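Local atomic coordinates of rhamnose ABC transporter, periplasmic rhamnose-binding protein (Kribbella flavida, PDB entry 4KVF), a protein that probably binds rhamnose or a related sugar outside the cell membrane for delivery to an ABC importer. Residues 145-150 against 184-188; 155-159 against 274-278; 233-238 against 258-264; 163-169 against 226-232; 138-144 against 322-327. One frame throughout, in Å; residues are numbered along the deposited sequence.

Interaction 1: residues 145-150 against 184-188; sequences TQGIGE and VMKTE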
# COMPACT_ATOMS: atom_id res chain seq x y z
N THR A 145 6.75 4.34 4.78
CA THR A 145 7.69 3.29 5.15
C THR A 145 7.88 3.29 6.67
O THR A 145 8.07 2.23 7.27
CB THR A 145 9.03 3.42 4.43
OG1 THR A 145 9.62 4.69 4.74
CG2 THR A 145 8.85 3.30 2.93
N GLN A 146 7.82 4.47 7.28
CA GLN A 146 7.89 4.57 8.74
C GLN A 146 6.71 3.82 9.34
O GLN A 146 6.86 3.05 10.30
CB GLN A 146 7.85 6.03 9.19
CG GLN A 146 7.97 6.23 10.68
CD GLN A 146 9.28 5.69 11.24
OE1 GLN A 146 10.32 5.74 10.58
NE2 GLN A 146 9.23 5.18 12.46
N GLY A 147 5.52 4.07 8.79
CA GLY A 147 4.31 3.44 9.30
C GLY A 147 4.40 1.93 9.22
O GLY A 147 4.04 1.21 10.15
N ILE A 148 4.90 1.45 8.09
CA ILE A 148 4.96 0.02 7.85
C ILE A 148 5.99 -0.60 8.80
O ILE A 148 5.71 -1.59 9.48
CB ILE A 148 5.29 -0.28 6.36
CG1 ILE A 148 4.07 0.08 5.50
CG2 ILE A 148 5.61 -1.76 6.16
CD1 ILE A 148 4.35 0.12 4.02
N GLY A 149 7.17 -0.01 8.87
CA GLY A 149 8.22 -0.53 9.73
C GLY A 149 7.87 -0.54 11.21
O GLY A 149 8.20 -1.49 11.94
N GLU A 150 7.20 0.52 11.66
CA GLU A 150 6.74 0.60 13.04
C GLU A 150 5.74 -0.51 13.33
O GLU A 150 5.81 -1.17 14.37
CB GLU A 150 6.08 1.96 13.34
CG GLU A 150 7.06 3.05 13.66
CD GLU A 150 6.38 4.40 13.78
OE1 GLU A 150 7.07 5.39 14.09
OE2 GLU A 150 5.15 4.46 13.56
N VAL A 184 13.67 0.69 8.41
CA VAL A 184 12.83 1.29 9.45
C VAL A 184 12.73 0.35 10.66
O VAL A 184 12.86 0.79 11.81
CB VAL A 184 11.43 1.67 8.93
CG1 VAL A 184 10.56 2.16 10.09
CG2 VAL A 184 11.57 2.75 7.86
N MSE A 185 12.53 -0.94 10.40
CA MSE A 185 12.51 -1.93 11.49
C MSE A 185 13.76 -1.85 12.36
O MSE A 185 13.69 -1.89 13.59
CB MSE A 185 12.39 -3.34 10.93
CG MSE A 185 11.04 -3.67 10.33
SE MSE A 185 10.97 -5.56 9.82
CE MSE A 185 11.03 -6.32 11.61
N LYS A 186 14.93 -1.75 11.72
CA LYS A 186 16.18 -1.62 12.45
C LYS A 186 16.23 -0.35 13.30
O LYS A 186 16.70 -0.36 14.44
CB LYS A 186 17.38 -1.66 11.50
CG LYS A 186 17.62 -3.01 10.84
CD LYS A 186 18.77 -2.92 9.84
CE LYS A 186 19.03 -4.25 9.16
NZ LYS A 186 20.09 -4.11 8.12
N THR A 187 15.75 0.76 12.74
CA THR A 187 15.77 2.02 13.48
C THR A 187 14.86 1.89 14.69
O THR A 187 15.20 2.35 15.79
CB THR A 187 15.38 3.22 12.62
OG1 THR A 187 13.98 3.16 12.31
CG2 THR A 187 16.19 3.22 11.32
N GLU A 188 13.71 1.24 14.49
CA GLU A 188 12.77 0.98 15.59
C GLU A 188 13.36 0.06 16.66
O GLU A 188 13.24 0.34 17.86
CB GLU A 188 11.47 0.38 15.05
CG GLU A 188 10.56 1.38 14.38
CD GLU A 188 9.99 2.39 15.36
OE1 GLU A 188 9.25 1.98 16.28
OE2 GLU A 188 10.28 3.59 15.20
O HOH W 1 12.76 5.27 11.25
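The apolar part of the contact is a knob-into-hole fit: the side chain of Val184 sits among Thr145, Gln146, Gly149 and Glu150. Val184 CG1 lies 3.6 Å from Gly149 CA, and an ideal CB on Gly149 would clash with this methyl group, so glycine permits the close approach here, where Gly149 CA and Met185 CA are 4.8 Å apart. The short helical segments pass at 8.5 Å with a crossing angle of -61°. Both belong to helices that pack on one face of the parallel sheet of an α/β lobe of the periplasmic binding protein fold; the selenomethionine Met185 reaches that sheet, touching Val168 and Val230, while its CG stays 3.9 Å from Gly149 O. The polar contacts centre on the amide of Gln146. Gln146 NE2 gives a good hydrogen bond to Glu150 OE1 (2.7 Å) in its own helix and a weak one across to Glu188 OE2 (3.3 Å). It thus stands between two like charges, with Glu150 OE1 and Glu188 OE2 3.8 Å apart; the charge of Glu188 is balanced mainly by a salt bridge to Lys191. Water 1 donates to Gln146 OE1 (2.6 Å) and to Thr187 OG1 (2.7 Å), joining the helices a second time.

Interaction 2: residues 155-159 against 274-278; sequences MAKEL and KKFAL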
# COMPACT_ATOMS: atom_id res chain seq x y z
N MSE A 155 3.91 -5.32 15.99
CA MSE A 155 3.29 -6.65 15.96
C MSE A 155 4.27 -7.73 16.42
O MSE A 155 3.89 -8.62 17.20
CB MSE A 155 2.74 -6.96 14.56
CG MSE A 155 1.56 -6.06 14.17
SE MSE A 155 0.74 -6.53 12.47
CE MSE A 155 2.31 -6.37 11.33
N ALA A 156 5.51 -7.67 15.95
CA ALA A 156 6.52 -8.64 16.38
C ALA A 156 6.71 -8.64 17.90
O ALA A 156 6.79 -9.69 18.52
CB ALA A 156 7.84 -8.40 15.68
N LYS A 157 6.75 -7.44 18.48
CA LYS A 157 6.96 -7.29 19.91
C LYS A 157 5.82 -7.90 20.73
O LYS A 157 6.06 -8.60 21.71
CB LYS A 157 7.14 -5.82 20.29
CG LYS A 157 7.58 -5.58 21.73
CD LYS A 157 7.93 -4.11 21.92
CE LYS A 157 8.42 -3.79 23.31
NZ LYS A 157 8.72 -2.33 23.39
N GLU A 158 4.58 -7.64 20.31
CA GLU A 158 3.41 -8.22 20.96
C GLU A 158 3.46 -9.75 20.89
O GLU A 158 3.31 -10.43 21.90
CB GLU A 158 2.13 -7.70 20.30
CG GLU A 158 1.91 -6.20 20.43
CD GLU A 158 0.82 -5.68 19.51
OE1 GLU A 158 0.29 -4.57 19.78
OE2 GLU A 158 0.49 -6.37 18.52
N LEU A 159 3.67 -10.28 19.69
CA LEU A 159 3.67 -11.73 19.48
C LEU A 159 4.79 -12.42 20.24
O LEU A 159 4.66 -13.57 20.66
CB LEU A 159 3.74 -12.04 17.97
CG LEU A 159 2.51 -11.61 17.16
CD1 LEU A 159 2.82 -11.56 15.66
CD2 LEU A 159 1.35 -12.56 17.44
N LYS A 274 -2.02 -14.70 13.95
CA LYS A 274 -2.94 -13.96 14.80
C LYS A 274 -3.12 -12.54 14.30
O LYS A 274 -4.21 -11.97 14.40
CB LYS A 274 -2.47 -13.97 16.26
CG LYS A 274 -2.46 -15.38 16.86
CD LYS A 274 -2.31 -15.37 18.37
CE LYS A 274 -0.89 -15.71 18.80
NZ LYS A 274 -0.76 -15.77 20.28
N LYS A 275 -2.06 -11.97 13.74
CA LYS A 275 -2.07 -10.59 13.31
C LYS A 275 -1.12 -10.41 12.14
O LYS A 275 -0.05 -11.02 12.10
CB LYS A 275 -1.63 -9.70 14.48
CG LYS A 275 -2.31 -8.34 14.56
CD LYS A 275 -1.84 -7.57 15.79
CE LYS A 275 -2.98 -7.29 16.76
NZ LYS A 275 -2.67 -6.13 17.66
N PHE A 276 -1.53 -9.60 11.16
CA PHE A 276 -0.63 -9.14 10.10
C PHE A 276 -1.17 -7.81 9.59
O PHE A 276 -2.24 -7.37 10.01
CB PHE A 276 -0.46 -10.19 8.98
CG PHE A 276 -1.69 -10.40 8.11
CD1 PHE A 276 -2.64 -11.35 8.45
CD2 PHE A 276 -1.87 -9.68 6.94
CE1 PHE A 276 -3.77 -11.55 7.66
CE2 PHE A 276 -2.98 -9.87 6.14
CZ PHE A 276 -3.94 -10.81 6.50
N ALA A 277 -0.42 -7.15 8.72
CA ALA A 277 -0.82 -5.83 8.23
C ALA A 277 -0.85 -5.75 6.71
O ALA A 277 -0.25 -6.56 6.02
CB ALA A 277 0.14 -4.76 8.77
N LEU A 278 -1.58 -4.76 6.20
CA LEU A 278 -1.42 -4.29 4.83
C LEU A 278 -2.16 -2.97 4.80
O LEU A 278 -1.90 -2.08 5.61
CB LEU A 278 -1.98 -5.28 3.80
CG LEU A 278 -1.50 -5.08 2.35
CD1 LEU A 278 -0.04 -5.55 2.15
CD2 LEU A 278 -2.43 -5.76 1.35
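A salt bridge marks the solvent side of this contact: Lys275 NZ lies 3.3 Å from Glu158 OE2 and donates a hydrogen bond to it. The same ammonium group has a stronger partner in Glu331, so it is held between carboxylates from a helix and from a strand. Inward from the charges, the aliphatic part of Lys275 packs on the selenomethionine Met155, with Lys275 CD 4.1 Å from Met155 CG. Met155 then extends along the strand: its SE atom is 3.7 Å from the backbone C of Phe276, and its CE methyl is 3.7 Å from Ala277 CB. One turn further along the helix, Leu159 CD2 meets Lys274 CE at 4.1 Å. Met155, Glu158 and Leu159 all direct their CA-to-CB bonds at the 274-278 segment, the helix-on-sheet packing of an α/β lobe of the periplasmic binding protein fold. The last turn of helix 145-159 also rests on strand 254-257, where Thr256 touches both Met155 and Leu159. Strand 276-278 pairs antiparallel with strand 330-332, the rings of Phe276 and Phe332 meeting, while the backbone of Ala277 is hydrogen-bonded to that of Gly257 and Gly259 and Phe276 packs against helix 261-269.

Interaction 3: residues 233-238 against 258-264; sequences TTVGIA and LGLPNQM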
# COMPACT_ATOMS: atom_id res chain seq x y z
N THR A 233 6.25 -9.41 2.83
CA THR A 233 5.95 -9.74 1.44
C THR A 233 4.75 -10.66 1.46
O THR A 233 4.71 -11.58 2.28
CB THR A 233 7.13 -10.44 0.74
OG1 THR A 233 6.63 -11.42 -0.18
CG2 THR A 233 8.02 -11.14 1.75
N THR A 234 3.78 -10.43 0.58
CA THR A 234 2.57 -11.25 0.60
C THR A 234 2.88 -12.70 0.26
O THR A 234 2.27 -13.62 0.83
CB THR A 234 1.45 -10.69 -0.31
OG1 THR A 234 1.85 -10.82 -1.68
CG2 THR A 234 1.20 -9.23 0.04
N VAL A 235 3.83 -12.91 -0.65
CA VAL A 235 4.24 -14.26 -1.02
C VAL A 235 4.90 -14.92 0.17
O VAL A 235 4.63 -16.09 0.48
CB VAL A 235 5.23 -14.26 -2.21
CG1 VAL A 235 5.80 -15.65 -2.44
CG2 VAL A 235 4.55 -13.75 -3.46
N GLY A 236 5.77 -14.17 0.84
CA GLY A 236 6.59 -14.71 1.91
C GLY A 236 5.80 -15.10 3.13
O GLY A 236 6.00 -16.17 3.70
N ILE A 237 4.88 -14.24 3.54
CA ILE A 237 4.12 -14.52 4.75
C ILE A 237 3.20 -15.73 4.53
O ILE A 237 3.03 -16.58 5.43
CB ILE A 237 3.35 -13.26 5.23
CG1 ILE A 237 2.73 -13.49 6.60
CG2 ILE A 237 2.29 -12.85 4.21
CD1 ILE A 237 1.94 -12.29 7.10
N ALA A 238 2.65 -15.84 3.32
CA ALA A 238 1.79 -16.98 2.99
C ALA A 238 2.57 -18.30 2.98
O ALA A 238 2.06 -19.34 3.41
CB ALA A 238 1.10 -16.76 1.64
N LEU A 258 3.34 -8.66 5.98
CA LEU A 258 2.41 -7.98 5.09
C LEU A 258 1.77 -9.02 4.20
O LEU A 258 2.45 -9.71 3.44
CB LEU A 258 3.16 -6.95 4.24
CG LEU A 258 3.86 -5.88 5.06
CD1 LEU A 258 4.72 -5.04 4.12
CD2 LEU A 258 2.86 -5.00 5.82
N GLY A 259 0.45 -9.14 4.30
CA GLY A 259 -0.24 -10.21 3.59
C GLY A 259 -1.52 -9.78 2.91
O GLY A 259 -2.05 -8.70 3.18
N LEU A 260 -2.01 -10.64 2.02
CA LEU A 260 -3.29 -10.43 1.35
C LEU A 260 -4.38 -11.21 2.09
O LEU A 260 -4.25 -12.41 2.30
CB LEU A 260 -3.21 -10.90 -0.11
CG LEU A 260 -2.38 -10.01 -1.05
CD1 LEU A 260 -2.08 -10.73 -2.36
CD2 LEU A 260 -3.10 -8.70 -1.30
N PRO A 261 -5.46 -10.51 2.49
CA PRO A 261 -6.53 -11.08 3.33
C PRO A 261 -7.14 -12.40 2.83
O PRO A 261 -7.39 -13.27 3.66
CB PRO A 261 -7.59 -9.97 3.34
CG PRO A 261 -6.77 -8.72 3.26
CD PRO A 261 -5.66 -9.07 2.28
N ASN A 262 -7.38 -12.53 1.53
CA ASN A 262 -7.96 -13.77 0.99
C ASN A 262 -6.98 -14.95 1.04
O ASN A 262 -7.37 -16.09 1.30
CB ASN A 262 -8.45 -13.58 -0.45
CG ASN A 262 -9.76 -12.81 -0.53
OD1 ASN A 262 -10.42 -12.57 0.48
ND2 ASN A 262 -10.15 -12.44 -1.75
N GLN A 263 -5.71 -14.67 0.79
CA GLN A 263 -4.68 -15.70 0.77
C GLN A 263 -4.37 -16.13 2.20
O GLN A 263 -4.06 -17.29 2.47
CB GLN A 263 -3.41 -15.17 0.09
CG GLN A 263 -2.38 -16.23 -0.26
CD GLN A 263 -1.17 -15.64 -0.97
OE1 GLN A 263 -0.96 -14.42 -0.98
NE2 GLN A 263 -0.36 -16.51 -1.58
N MSE A 264 -4.48 -15.16 3.11
CA MSE A 264 -4.11 -15.35 4.52
C MSE A 264 -5.26 -15.87 5.39
O MSE A 264 -5.02 -16.35 6.50
CB MSE A 264 -3.56 -14.05 5.10
CG MSE A 264 -2.21 -13.66 4.53
SE MSE A 264 -0.92 -15.05 4.92
CE MSE A 264 -0.94 -14.80 6.85
O HOH W 2 -0.51 -13.13 1.37
O HOH W 3 0.83 -13.34 -2.59
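Two successive β-α units meet here, where helices 234-245 and 261-269 begin beyond the C-terminal ends of the neighbouring parallel strands 226-231 and 254-257. This is the end of an α/β sheet at which type I periplasmic binding proteins generally form their sugar pocket. Thr233 is the N-cap of the first helix: its OG1 accepts from Gly236 N (3.1 Å) and also bonds to Asp207. Thr234 comes next and turns its side chain to the loop, with CG2 3.8 Å from Leu260 CG, while its CA makes a CA-H...O contact of 3.2 Å with Leu258 O. Its backbone N is hydrogen-bonded to a glycerol, probably from the crystallisation liquor. No direct hydrogen bond joins the segments; water does so instead. Water 2 links Thr234 O, Leu260 N and Gln263 OE1, and water 3 lies between Thr234 OG1 and Gln263 OE1. At Gly236, a side chain would collide with Thr233. Ile237 fills the buried side: its CG2 sits 3.7 Å from Gly259 CA, a tight spot for anything larger than glycine, and its CD1 meets the CE methyl of the selenomethionine Met264 at 3.8 Å. Ala238 closes the contact between two side chains of the second helix, its CB 3.5 Å from Gln263 NE2 and its CA 3.8 Å from Met264 SE.

Interaction 4: residues 163-169 against 226-232; sequences SGEIAVL and LKVIVSP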
# COMPACT_ATOMS: atom_id res chain seq x y z
N SER A 163 9.82 -9.69 24.31
CA SER A 163 11.24 -10.00 24.20
C SER A 163 11.52 -11.29 23.43
O SER A 163 10.64 -12.15 23.30
CB SER A 163 11.86 -10.11 25.60
OG SER A 163 11.70 -11.41 26.12
N GLY A 164 12.74 -11.43 22.94
CA GLY A 164 13.16 -12.66 22.30
C GLY A 164 13.63 -12.44 20.88
O GLY A 164 13.68 -11.31 20.38
N GLU A 165 13.98 -13.53 20.20
CA GLU A 165 14.52 -13.43 18.85
C GLU A 165 13.43 -13.32 17.79
O GLU A 165 12.39 -13.97 17.87
CB GLU A 165 15.43 -14.62 18.55
CG GLU A 165 16.55 -14.79 19.55
CD GLU A 165 17.39 -16.02 19.30
OE1 GLU A 165 16.99 -16.85 18.45
OE2 GLU A 165 18.44 -16.17 19.95
N ILE A 166 13.69 -12.48 16.79
CA ILE A 166 12.85 -12.40 15.62
C ILE A 166 13.73 -12.48 14.37
O ILE A 166 14.92 -12.17 14.43
CB ILE A 166 11.98 -11.11 15.61
CG1 ILE A 166 12.85 -9.87 15.47
CG2 ILE A 166 11.14 -11.02 16.89
CD1 ILE A 166 12.04 -8.60 15.15
N ALA A 167 13.15 -12.90 13.25
CA ALA A 167 13.88 -12.97 11.99
C ALA A 167 12.98 -12.43 10.91
O ALA A 167 11.77 -12.47 11.05
CB ALA A 167 14.27 -14.40 11.68
N VAL A 168 13.56 -11.90 9.85
CA VAL A 168 12.77 -11.40 8.74
C VAL A 168 12.91 -12.36 7.56
O VAL A 168 14.01 -12.85 7.28
CB VAL A 168 13.23 -9.98 8.33
CG1 VAL A 168 12.66 -9.57 6.95
CG2 VAL A 168 12.86 -8.98 9.42
N LEU A 169 11.79 -12.67 6.91
CA LEU A 169 11.79 -13.36 5.64
C LEU A 169 11.38 -12.35 4.57
O LEU A 169 10.22 -11.94 4.49
CB LEU A 169 10.84 -14.57 5.67
CG LEU A 169 10.61 -15.34 4.37
CD1 LEU A 169 11.92 -15.86 3.80
CD2 LEU A 169 9.64 -16.50 4.59
N LEU A 226 13.68 -19.01 18.18
CA LEU A 226 12.97 -17.99 17.42
C LEU A 226 11.52 -17.83 17.89
O LEU A 226 10.80 -18.81 18.05
CB LEU A 226 13.00 -18.36 15.94
CG LEU A 226 12.65 -17.25 14.95
CD1 LEU A 226 13.60 -16.09 15.11
CD2 LEU A 226 12.70 -17.81 13.54
N LYS A 227 11.10 -16.58 18.12
CA LYS A 227 9.73 -16.33 18.54
C LYS A 227 8.82 -15.88 17.40
O LYS A 227 7.64 -16.21 17.36
CB LYS A 227 9.69 -15.29 19.67
CG LYS A 227 10.04 -15.84 21.05
CD LYS A 227 9.33 -15.03 22.13
CE LYS A 227 9.91 -15.29 23.51
NZ LYS A 227 9.40 -14.30 24.50
N VAL A 228 9.35 -15.08 16.48
CA VAL A 228 8.53 -14.50 15.42
C VAL A 228 9.29 -14.47 14.12
O VAL A 228 10.46 -14.09 14.09
CB VAL A 228 8.11 -13.05 15.75
CG1 VAL A 228 7.07 -12.55 14.76
CG2 VAL A 228 7.57 -12.94 17.18
N ILE A 229 8.63 -14.88 13.04
CA ILE A 229 9.12 -14.60 11.70
C ILE A 229 8.27 -13.46 11.17
O ILE A 229 7.04 -13.56 11.17
CB ILE A 229 8.97 -15.80 10.76
CG1 ILE A 229 9.81 -16.98 11.27
CG2 ILE A 229 9.37 -15.41 9.34
CD1 ILE A 229 9.78 -18.20 10.38
N VAL A 230 8.91 -12.37 10.73
CA VAL A 230 8.22 -11.23 10.15
C VAL A 230 8.50 -11.25 8.65
O VAL A 230 9.65 -11.16 8.24
CB VAL A 230 8.77 -9.88 10.70
CG1 VAL A 230 8.02 -8.70 10.09
CG2 VAL A 230 8.69 -9.84 12.23
N SER A 231 7.47 -11.39 7.83
CA SER A 231 7.68 -11.45 6.39
C SER A 231 6.93 -10.33 5.69
O SER A 231 5.72 -10.44 5.48
CB SER A 231 7.23 -12.82 5.85
OG SER A 231 7.66 -13.01 4.51
N PRO A 232 7.65 -9.25 5.33
CA PRO A 232 7.04 -8.09 4.68
C PRO A 232 6.90 -8.31 3.18
O PRO A 232 7.39 -7.52 2.38
CB PRO A 232 8.03 -6.97 4.99
CG PRO A 232 9.37 -7.67 5.02
CD PRO A 232 9.07 -9.04 5.65
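Leu169, Leu226 and Lys227 bury the most surface in this pairing of two inner strands of the lobe's parallel sheet, flanked by strands 197-204 and 254-257. Leu169 secures one end: its N donates to Val230 O (2.9 Å), its O accepts from Ser231 OG (2.8 Å), and its CB rests 4.0 Å from Ile229 CG2. Near the other end, Leu226 folds its CD1 to within 3.9 Å of Ala167 CB, on the face covered by helix 209-222. Lys227 bonds twice, through its N to Glu165 O (2.9 Å) and through NZ to Ser163 O (2.8 Å); NZ is hydrogen-bonded to Ala160 O as well, its strongest partner. At Gly164 an ideal CB would clash with Lys227 CE. Between these ends, Ala167 N donates to Val228 O (3.1 Å) and Ala167 O accepts from Val230 N (2.9 Å). Ile166, Val168, Val228 and Val230 line the face toward helix 145-159. With apolar side chains on both faces and parallel hydrogen bonding from Ala167 to Leu169, the chemistry is that of a sheet core sandwiched between helices, its charged groups confined to the starting ends of the strands.

Interaction 5: residues 138-144 against 322-327; sequences AFINQAT and GEIVLG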
# COMPACT_ATOMS: atom_id res chain seq x y z
N ALA A 138 -0.71 15.81 -6.40
CA ALA A 138 -0.71 15.09 -5.12
C ALA A 138 -0.44 13.61 -5.34
O ALA A 138 -0.67 13.08 -6.42
CB ALA A 138 -2.04 15.28 -4.39
N PHE A 139 0.05 12.96 -4.28
CA PHE A 139 0.34 11.53 -4.31
C PHE A 139 -0.37 10.86 -3.15
O PHE A 139 -0.18 11.24 -1.99
CB PHE A 139 1.86 11.30 -4.21
CG PHE A 139 2.25 9.87 -3.91
CD1 PHE A 139 1.78 8.82 -4.67
CD2 PHE A 139 3.14 9.60 -2.88
CE1 PHE A 139 2.16 7.51 -4.39
CE2 PHE A 139 3.53 8.30 -2.60
CZ PHE A 139 3.04 7.25 -3.35
N ILE A 140 -1.19 9.85 -3.46
CA ILE A 140 -1.84 9.11 -2.39
C ILE A 140 -0.96 7.92 -2.01
O ILE A 140 -0.80 6.97 -2.78
CB ILE A 140 -3.24 8.59 -2.78
CG1 ILE A 140 -4.09 9.74 -3.36
CG2 ILE A 140 -3.94 7.96 -1.55
CD1 ILE A 140 -4.18 10.98 -2.44
N ASN A 141 -0.40 7.98 -0.81
CA ASN A 141 0.46 6.93 -0.28
C ASN A 141 -0.30 6.07 0.72
O ASN A 141 -0.82 6.58 1.72
CB ASN A 141 1.68 7.56 0.40
CG ASN A 141 2.78 6.54 0.67
OD1 ASN A 141 2.61 5.36 0.39
ND2 ASN A 141 3.92 7.02 1.17
N GLN A 142 -0.39 4.76 0.44
CA GLN A 142 -1.23 3.88 1.24
C GLN A 142 -0.73 3.76 2.66
O GLN A 142 -1.52 3.60 3.60
CB GLN A 142 -1.36 2.48 0.61
CG GLN A 142 -0.05 1.78 0.37
CD GLN A 142 0.45 1.98 -1.04
OE1 GLN A 142 0.51 3.11 -1.54
NE2 GLN A 142 0.81 0.88 -1.71
N ALA A 143 0.58 3.87 2.82
CA ALA A 143 1.18 3.84 4.15
C ALA A 143 2.63 4.22 3.98
O ALA A 143 3.24 3.83 2.99
CB ALA A 143 1.08 2.44 4.75
N THR A 144 3.17 4.97 4.92
CA THR A 144 4.57 5.39 4.83
C THR A 144 5.49 4.23 5.17
O THR A 144 5.07 3.25 5.78
CB THR A 144 4.90 6.56 5.78
OG1 THR A 144 4.64 6.17 7.13
CG2 THR A 144 4.07 7.79 5.43
N GLY A 322 3.23 17.27 -1.51
CA GLY A 322 1.94 16.84 -2.01
C GLY A 322 1.56 15.42 -1.66
O GLY A 322 0.58 14.89 -2.18
N GLU A 323 2.31 14.80 -0.75
CA GLU A 323 1.99 13.44 -0.32
C GLU A 323 0.85 13.45 0.67
O GLU A 323 0.87 14.19 1.66
CB GLU A 323 3.21 12.76 0.32
CG GLU A 323 2.88 11.41 0.89
CD GLU A 323 4.10 10.67 1.40
OE1 GLU A 323 4.47 10.87 2.58
OE2 GLU A 323 4.70 9.91 0.62
N ILE A 324 -0.17 12.63 0.38
CA ILE A 324 -1.29 12.45 1.27
C ILE A 324 -1.29 11.00 1.73
O ILE A 324 -1.42 10.09 0.92
CB ILE A 324 -2.62 12.75 0.54
CG1 ILE A 324 -2.59 14.18 -0.01
CG2 ILE A 324 -3.80 12.56 1.48
CD1 ILE A 324 -3.78 14.52 -0.92
N VAL A 325 -1.12 10.79 3.03
CA VAL A 325 -0.96 9.42 3.56
C VAL A 325 -2.30 8.88 4.01
O VAL A 325 -2.96 9.51 4.84
CB VAL A 325 0.01 9.43 4.77
CG1 VAL A 325 0.14 8.01 5.34
CG2 VAL A 325 1.37 9.96 4.33
N LEU A 326 -2.70 7.74 3.46
CA LEU A 326 -4.02 7.18 3.73
C LEU A 326 -4.20 6.95 5.22
O LEU A 326 -5.24 7.27 5.80
CB LEU A 326 -4.22 5.86 2.96
CG LEU A 326 -5.45 5.01 3.31
CD1 LEU A 326 -6.75 5.77 3.00
CD2 LEU A 326 -5.39 3.70 2.55
N GLY A 327 -3.17 6.40 5.86
CA GLY A 327 -3.17 6.24 7.30
C GLY A 327 -2.12 5.23 7.69
O GLY A 327 -1.33 4.80 6.85
O HOH W 4 1.52 4.96 7.34
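Asn141 stands on the same face of the sheet as Glu323, whose side chain leans across to overlap it, Asn141 ND2 donating to Glu323 OE2 at 3.0 Å. The same oxygen lies at the edge of the Phe139 ring, 3.8 Å from Phe139 CE2. Beneath these groups the strands pair in parallel: Phe139 N donates to Gly322 O (2.9 Å), Ile324 N to Phe139 O (2.7 Å), Asn141 N to Ile324 O (2.9 Å) and Leu326 N to Asn141 O (2.8 Å). The other face is apolar, with Ile140 CD1 3.8 Å from Ile324 CB, and Ile140 also packs against helix 281-296. Past the strands, Thr144 CG2 meets Val325 CG2 at 3.6 Å, and water 4 joins Thr144 N to Gly327 O, 2.9 Å from each. Thr144 caps helix 145-159 through Gly147 N. Strand 323-325 is the outermost of its six-stranded parallel sheet, and beyond the pair both chains run on into the other lobe, an arrangement characteristic of the interlobe crossovers, or hinge, of type I periplasmic binding proteins.

From the N terminus, the first segment reached, 138-144, finds its partner last: interaction 5 closes at 322-327, and the other four contacts are nested within its loop. The chain enters helix 145-159, whose start opens interaction 1 and whose end opens interaction 2. Strand 164-170 opens interaction 4 before helix 176-189 closes interaction 1, so 1 crosses both 2 and 4. Interaction 4 closes at 226-232, and interaction 3 follows in series, tied to it by a probable hydrogen bond from Leu258 N to Ser231 O. Interaction 2, closing at 274-278, encloses 3 and 4. Interactions 1 to 4 thus tie together helices and strands of one lobe, and interaction 5 belongs to the other lobe's sheet edge.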